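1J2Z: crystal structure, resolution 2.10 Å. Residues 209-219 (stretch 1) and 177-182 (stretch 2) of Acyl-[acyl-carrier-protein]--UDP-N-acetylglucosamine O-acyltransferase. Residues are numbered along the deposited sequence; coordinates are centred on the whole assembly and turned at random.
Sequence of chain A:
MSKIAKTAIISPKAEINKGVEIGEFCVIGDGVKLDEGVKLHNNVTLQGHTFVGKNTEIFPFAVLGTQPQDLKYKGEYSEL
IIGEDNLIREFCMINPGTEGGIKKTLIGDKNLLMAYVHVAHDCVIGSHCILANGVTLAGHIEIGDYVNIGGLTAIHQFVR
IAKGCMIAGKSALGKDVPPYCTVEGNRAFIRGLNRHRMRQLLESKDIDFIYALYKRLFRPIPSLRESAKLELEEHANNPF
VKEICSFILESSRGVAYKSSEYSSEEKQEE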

ATOM      1  N   PHE A 209      26.452 -14.360  25.249  1.00 36.37           N
ATOM      2  CA  PHE A 209      26.101 -15.766  25.145  1.00 35.95           C
ATOM      3  C   PHE A 209      25.269 -16.027  23.893  1.00 30.19           C
ATOM      4  O   PHE A 209      25.516 -16.989  23.164  1.00 29.48           O
ATOM      5  CB  PHE A 209      25.333 -16.201  26.396  1.00 38.31           C
ATOM      6  CG  PHE A 209      24.865 -17.627  26.357  1.00 43.95           C
ATOM      7  CD1 PHE A 209      23.674 -17.966  25.723  1.00 45.47           C
ATOM      8  CD2 PHE A 209      25.626 -18.636  26.939  1.00 46.82           C
ATOM      9  CE1 PHE A 209      23.247 -19.289  25.668  1.00 44.59           C
ATOM     10  CE2 PHE A 209      25.207 -19.963  26.890  1.00 46.88           C
ATOM     11  CZ  PHE A 209      24.017 -20.289  26.254  1.00 46.12           C
ATOM     12  N   ILE A 210      24.291 -15.163  23.643  1.00 30.44           N
ATOM     13  CA  ILE A 210      23.430 -15.313  22.475  1.00 29.03           C
ATOM     14  C   ILE A 210      24.220 -15.226  21.173  1.00 27.97           C
ATOM     15  O   ILE A 210      24.035 -16.050  20.278  1.00 33.64           O
ATOM     16  CB  ILE A 210      22.300 -14.257  22.490  1.00 29.94           C
ATOM     17  CG1 ILE A 210      21.405 -14.506  23.707  1.00 26.53           C
ATOM     18  CG2 ILE A 210      21.478 -14.335  21.198  1.00 24.83           C
ATOM     19  CD1 ILE A 210      20.336 -13.456  23.924  1.00 26.18           C
ATOM     20  N   TYR A 211      25.101 -14.235  21.059  1.00 34.22           N
ATOM     21  CA  TYR A 211      25.910 -14.099  19.849  1.00 37.07           C
ATOM     22  C   TYR A 211      26.632 -15.416  19.597  1.00 38.38           C
ATOM     23  O   TYR A 211      26.586 -15.970  18.497  1.00 36.85           O
ATOM     24  CB  TYR A 211      26.968 -13.001  20.001  1.00 38.78           C
ATOM     25  CG  TYR A 211      26.510 -11.592  19.697  1.00 41.26           C
ATOM     26  CD1 TYR A 211      26.241 -10.689  20.726  1.00 45.43           C
ATOM     27  CD2 TYR A 211      26.416 -11.137  18.382  1.00 43.09           C
ATOM     28  CE1 TYR A 211      25.903  -9.364  20.454  1.00 45.66           C
ATOM     29  CE2 TYR A 211      26.075  -9.812  18.098  1.00 44.15           C
ATOM     30  CZ  TYR A 211      25.823  -8.932  19.140  1.00 45.87           C
ATOM     31  OH  TYR A 211      25.515  -7.618  18.876  1.00 45.86           O
ATOM     32  N   ALA A 212      27.308 -15.902  20.633  1.00 38.00           N
ATOM     33  CA  ALA A 212      28.051 -17.149  20.554  1.00 36.37           C
ATOM     34  C   ALA A 212      27.133 -18.285  20.132  1.00 33.34           C
ATOM     35  O   ALA A 212      27.462 -19.060  19.235  1.00 35.82           O
ATOM     36  CB  ALA A 212      28.685 -17.464  21.911  1.00 34.42           C
ATOM     37  N   LEU A 213      25.978 -18.372  20.784  1.00 34.25           N
ATOM     38  CA  LEU A 213      24.999 -19.413  20.494  1.00 32.12           C
ATOM     39  C   LEU A 213      24.653 -19.450  19.006  1.00 28.94           C
ATOM     40  O   LEU A 213      24.726 -20.496  18.363  1.00 28.38           O
ATOM     41  CB  LEU A 213      23.716 -19.167  21.294  1.00 28.16           C
ATOM     42  CG  LEU A 213      22.832 -20.366  21.663  1.00 33.20           C
ATOM     43  CD1 LEU A 213      21.418 -19.869  21.913  1.00 27.57           C
ATOM     44  CD2 LEU A 213      22.828 -21.416  20.570  1.00 35.64           C
ATOM     45  N   TYR A 214      24.267 -18.302  18.462  1.00 30.61           N
ATOM     46  CA  TYR A 214      23.898 -18.230  17.056  1.00 31.46           C
ATOM     47  C   TYR A 214      25.064 -18.533  16.126  1.00 35.19           C
ATOM     48  O   TYR A 214      24.879 -19.135  15.067  1.00 33.85           O
ATOM     49  CB  TYR A 214      23.302 -16.857  16.736  1.00 30.22           C
ATOM     50  CG  TYR A 214      21.823 -16.748  17.055  1.00 26.62           C
ATOM     51  CD1 TYR A 214      21.331 -15.706  17.841  1.00 23.60           C
ATOM     52  CD2 TYR A 214      20.910 -17.673  16.544  1.00 29.36           C
ATOM     53  CE1 TYR A 214      19.969 -15.586  18.106  1.00 25.93           C
ATOM     54  CE2 TYR A 214      19.546 -17.562  16.802  1.00 27.19           C
ATOM     55  CZ  TYR A 214      19.083 -16.519  17.582  1.00 24.64           C
ATOM     56  OH  TYR A 214      17.733 -16.404  17.830  1.00 32.50           O
ATOM     57  N   LYS A 215      26.265 -18.123  16.518  1.00 35.65           N
ATOM     58  CA  LYS A 215      27.435 -18.383  15.692  1.00 37.60           C
ATOM     59  C   LYS A 215      27.642 -19.888  15.549  1.00 35.61           C
ATOM     60  O   LYS A 215      27.968 -20.381  14.470  1.00 36.38           O
ATOM     61  CB  LYS A 215      28.666 -17.708  16.305  1.00 42.80           C
ATOM     62  CG  LYS A 215      28.584 -16.186  16.226  1.00 55.73           C
ATOM     63  CD  LYS A 215      29.675 -15.467  17.008  1.00 60.79           C
ATOM     64  CE  LYS A 215      29.471 -13.949  16.925  1.00 63.16           C
ATOM     65  NZ  LYS A 215      30.422 -13.171  17.765  1.00 53.16           N
ATOM     66  N   ARG A 216      27.423 -20.620  16.634  1.00 34.29           N
ATOM     67  CA  ARG A 216      27.578 -22.069  16.605  1.00 37.43           C
ATOM     68  C   ARG A 216      26.393 -22.726  15.907  1.00 38.89           C
ATOM     69  O   ARG A 216      26.561 -23.692  15.160  1.00 36.55           O
ATOM     70  CB  ARG A 216      27.722 -22.613  18.029  1.00 35.97           C
ATOM     71  CG  ARG A 216      29.055 -22.254  18.667  1.00 35.30           C
ATOM     72  CD  ARG A 216      29.202 -22.823  20.067  1.00 43.80           C
ATOM     73  NE  ARG A 216      28.387 -22.114  21.048  1.00 44.83           N
ATOM     74  CZ  ARG A 216      27.377 -22.668  21.706  1.00 44.52           C
ATOM     75  NH1 ARG A 216      27.067 -23.935  21.479  1.00 46.36           N
ATOM     76  NH2 ARG A 216      26.685 -21.961  22.592  1.00 37.60           N
ATOM     77  N   LEU A 217      25.199 -22.188  16.135  1.00 33.04           N
ATOM     78  CA  LEU A 217      23.994 -22.732  15.520  1.00 32.14           C
ATOM     79  C   LEU A 217      24.019 -22.639  14.004  1.00 33.18           C
ATOM     80  O   LEU A 217      23.586 -23.566  13.310  1.00 29.40           O
ATOM     81  CB  LEU A 217      22.748 -22.005  16.033  1.00 31.06           C
ATOM     82  CG  LEU A 217      22.208 -22.427  17.398  1.00 26.23           C
ATOM     83  CD1 LEU A 217      21.025 -21.544  17.771  1.00 27.99           C
ATOM     84  CD2 LEU A 217      21.799 -23.897  17.353  1.00 26.13           C
ATOM     85  N   PHE A 218      24.527 -21.524  13.490  1.00 30.68           N
ATOM     86  CA  PHE A 218      24.559 -21.326  12.053  1.00 32.88           C
ATOM     87  C   PHE A 218      25.813 -21.768  11.318  1.00 37.01           C
ATOM     88  O   PHE A 218      26.114 -21.258  10.237  1.00 39.61           O
ATOM     89  CB  PHE A 218      24.243 -19.865  11.721  1.00 32.70           C
ATOM     90  CG  PHE A 218      22.801 -19.505  11.929  1.00 39.10           C
ATOM     91  CD1 PHE A 218      22.407 -18.744  13.022  1.00 36.55           C
ATOM     92  CD2 PHE A 218      21.828 -19.951  11.038  1.00 42.76           C
ATOM     93  CE1 PHE A 218      21.069 -18.431  13.227  1.00 35.75           C
ATOM     94  CE2 PHE A 218      20.485 -19.643  11.234  1.00 37.03           C
ATOM     95  CZ  PHE A 218      20.107 -18.881  12.332  1.00 40.45           C
ATOM     96  N   ARG A 219      26.550 -22.711  11.896  1.00 38.34           N
ATOM     97  CA  ARG A 219      27.733 -23.230  11.220  1.00 39.46           C
ATOM     98  C   ARG A 219      27.182 -24.067  10.070  1.00 36.19           C
ATOM     99  O   ARG A 219      26.122 -24.683  10.190  1.00 35.84           O
ATOM    100  CB  ARG A 219      28.571 -24.089  12.170  1.00 37.92           C
ATOM    101  CG  ARG A 219      29.436 -23.263  13.102  1.00 43.25           C
ATOM    102  CD  ARG A 219      30.058 -24.099  14.203  1.00 52.05           C
ATOM    103  NE  ARG A 219      30.894 -23.284  15.083  1.00 58.33           N
ATOM    104  CZ  ARG A 219      31.368 -23.691  16.256  1.00 60.51           C
ATOM    105  NH1 ARG A 219      31.088 -24.911  16.698  1.00 61.00           N
ATOM    106  NH2 ARG A 219      32.117 -22.876  16.991  1.00 57.36           N
TER
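Stretch 2, residues 177-182: VPPYCT

Stretch 2 meets the helix as a compact bend: I210 and Y214 on the helix, and F218 just past its end, spaced four residues apart, all point their CA-to-CB bonds toward it. P178 to C181 form a type II beta turn, with P179 at phi/psi -52/143 and Y180 at 63/22, before the chain enters a strand at C181 and T182. The register runs backward: I210 lies nearest Y180 (CA to CA 8.8 Å) and Y214 nearest P178 (CA to CA 9.4 Å), so the bend advances as the helix is read in reverse. Such backbone spacing leaves room for side chains to bridge the gap, and Y214 is the main bridge.

With chi1 at -84° (m), Y214 reaches its hydroxyl into the turn. Y214 OH donates a hydrogen bond to P179 O at 2.6 Å, the carbonyl lying at the ring edge, near its plane. Y214 OH is closely packed by proline carbons, 3.0 Å from P178 CB and 3.5 Å from P179 CD. P179 N is also near, 3.2 Å from Y214 OH, but a proline nitrogen has no hydrogen to share. Farther back along the ring, P178 CG rests 3.7 Å from Y214 CE2, while C181 SG approaches Y214 CZ to 3.8 Å and lies oblique to the ring, 4.2 Å from the Y214 ring centroid.

The flanks are lighter. Toward the start of the helix, the extended I210 side chain (m, t) brings CD1 to 4.2 Å from Y180 CD1. Past the last helical turn, F218 presents its ring edge to P178, CZ to CG at 4.5 Å. P178 CG thus points into the notch where the Y214 and F218 rings come near each other, a bump touching both. The rule is economical: one long tyrosine fills the hollow of a proline-rich turn and satisfies a backbone carbonyl there, with apolar contacts at both ends, burying 233 Å² in all.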

ATOM      1  N   VAL A 177      11.937 -16.564  11.898  1.00 23.29           N
ATOM      2  CA  VAL A 177      13.064 -15.796  12.400  1.00 21.58           C
ATOM      3  C   VAL A 177      13.229 -16.027  13.899  1.00 26.50           C
ATOM      4  O   VAL A 177      12.338 -15.713  14.685  1.00 26.66           O
ATOM      5  CB  VAL A 177      12.868 -14.291  12.151  1.00 20.97           C
ATOM      6  CG1 VAL A 177      14.095 -13.528  12.620  1.00 19.15           C
ATOM      7  CG2 VAL A 177      12.603 -14.038  10.670  1.00 21.68           C
ATOM      8  N   PRO A 178      14.385 -16.574  14.313  1.00 28.82           N
ATOM      9  CA  PRO A 178      14.672 -16.852  15.722  1.00 28.35           C
ATOM     10  C   PRO A 178      14.760 -15.569  16.540  1.00 25.83           C
ATOM     11  O   PRO A 178      14.965 -14.484  15.994  1.00 24.75           O
ATOM     12  CB  PRO A 178      15.996 -17.602  15.655  1.00 33.46           C
ATOM     13  CG  PRO A 178      16.681 -16.934  14.499  1.00 30.76           C
ATOM     14  CD  PRO A 178      15.564 -16.863  13.475  1.00 30.31           C
ATOM     15  N   PRO A 179      14.619 -15.677  17.867  1.00 22.75           N
ATOM     16  CA  PRO A 179      14.680 -14.501  18.738  1.00 24.97           C
ATOM     17  C   PRO A 179      15.876 -13.557  18.609  1.00 25.97           C
ATOM     18  O   PRO A 179      17.007 -13.975  18.358  1.00 27.53           O
ATOM     19  CB  PRO A 179      14.544 -15.092  20.147  1.00 24.02           C
ATOM     20  CG  PRO A 179      14.945 -16.516  19.990  1.00 34.59           C
ATOM     21  CD  PRO A 179      14.387 -16.903  18.652  1.00 26.16           C
ATOM     22  N   TYR A 180      15.583 -12.268  18.762  1.00 24.55           N
ATOM     23  CA  TYR A 180      16.576 -11.201  18.715  1.00 27.46           C
ATOM     24  C   TYR A 180      17.344 -10.999  17.408  1.00 26.41           C
ATOM     25  O   TYR A 180      18.428 -10.414  17.410  1.00 29.29           O
ATOM     26  CB  TYR A 180      17.558 -11.388  19.875  1.00 29.11           C
ATOM     27  CG  TYR A 180      16.868 -11.435  21.223  1.00 34.45           C
ATOM     28  CD1 TYR A 180      16.749 -12.631  21.932  1.00 36.49           C
ATOM     29  CD2 TYR A 180      16.305 -10.284  21.775  1.00 38.14           C
ATOM     30  CE1 TYR A 180      16.082 -12.675  23.160  1.00 34.30           C
ATOM     31  CE2 TYR A 180      15.641 -10.317  22.993  1.00 32.46           C
ATOM     32  CZ  TYR A 180      15.532 -11.512  23.680  1.00 35.81           C
ATOM     33  OH  TYR A 180      14.866 -11.532  24.884  1.00 41.93           O
ATOM     34  N   CYS A 181      16.786 -11.462  16.292  1.00 25.38           N
ATOM     35  CA  CYS A 181      17.448 -11.304  15.001  1.00 25.62           C
ATOM     36  C   CYS A 181      16.876 -10.164  14.172  1.00 27.76           C
ATOM     37  O   CYS A 181      15.708  -9.812  14.304  1.00 26.39           O
ATOM     38  CB  CYS A 181      17.341 -12.591  14.183  1.00 28.01           C
ATOM     39  SG  CYS A 181      18.207 -13.979  14.894  1.00 27.82           S
ATOM     40  N   THR A 182      17.714  -9.585  13.320  1.00 27.96           N
ATOM     41  CA  THR A 182      17.284  -8.512  12.435  1.00 30.28           C
ATOM     42  C   THR A 182      17.228  -9.131  11.044  1.00 27.26           C
ATOM     43  O   THR A 182      18.128  -9.873  10.653  1.00 32.69           O
ATOM     44  CB  THR A 182      18.278  -7.341  12.429  1.00 31.64           C
ATOM     45  OG1 THR A 182      19.566  -7.807  12.011  1.00 41.08           O
ATOM     46  CG2 THR A 182      18.384  -6.736  13.808  1.00 31.05           C
TER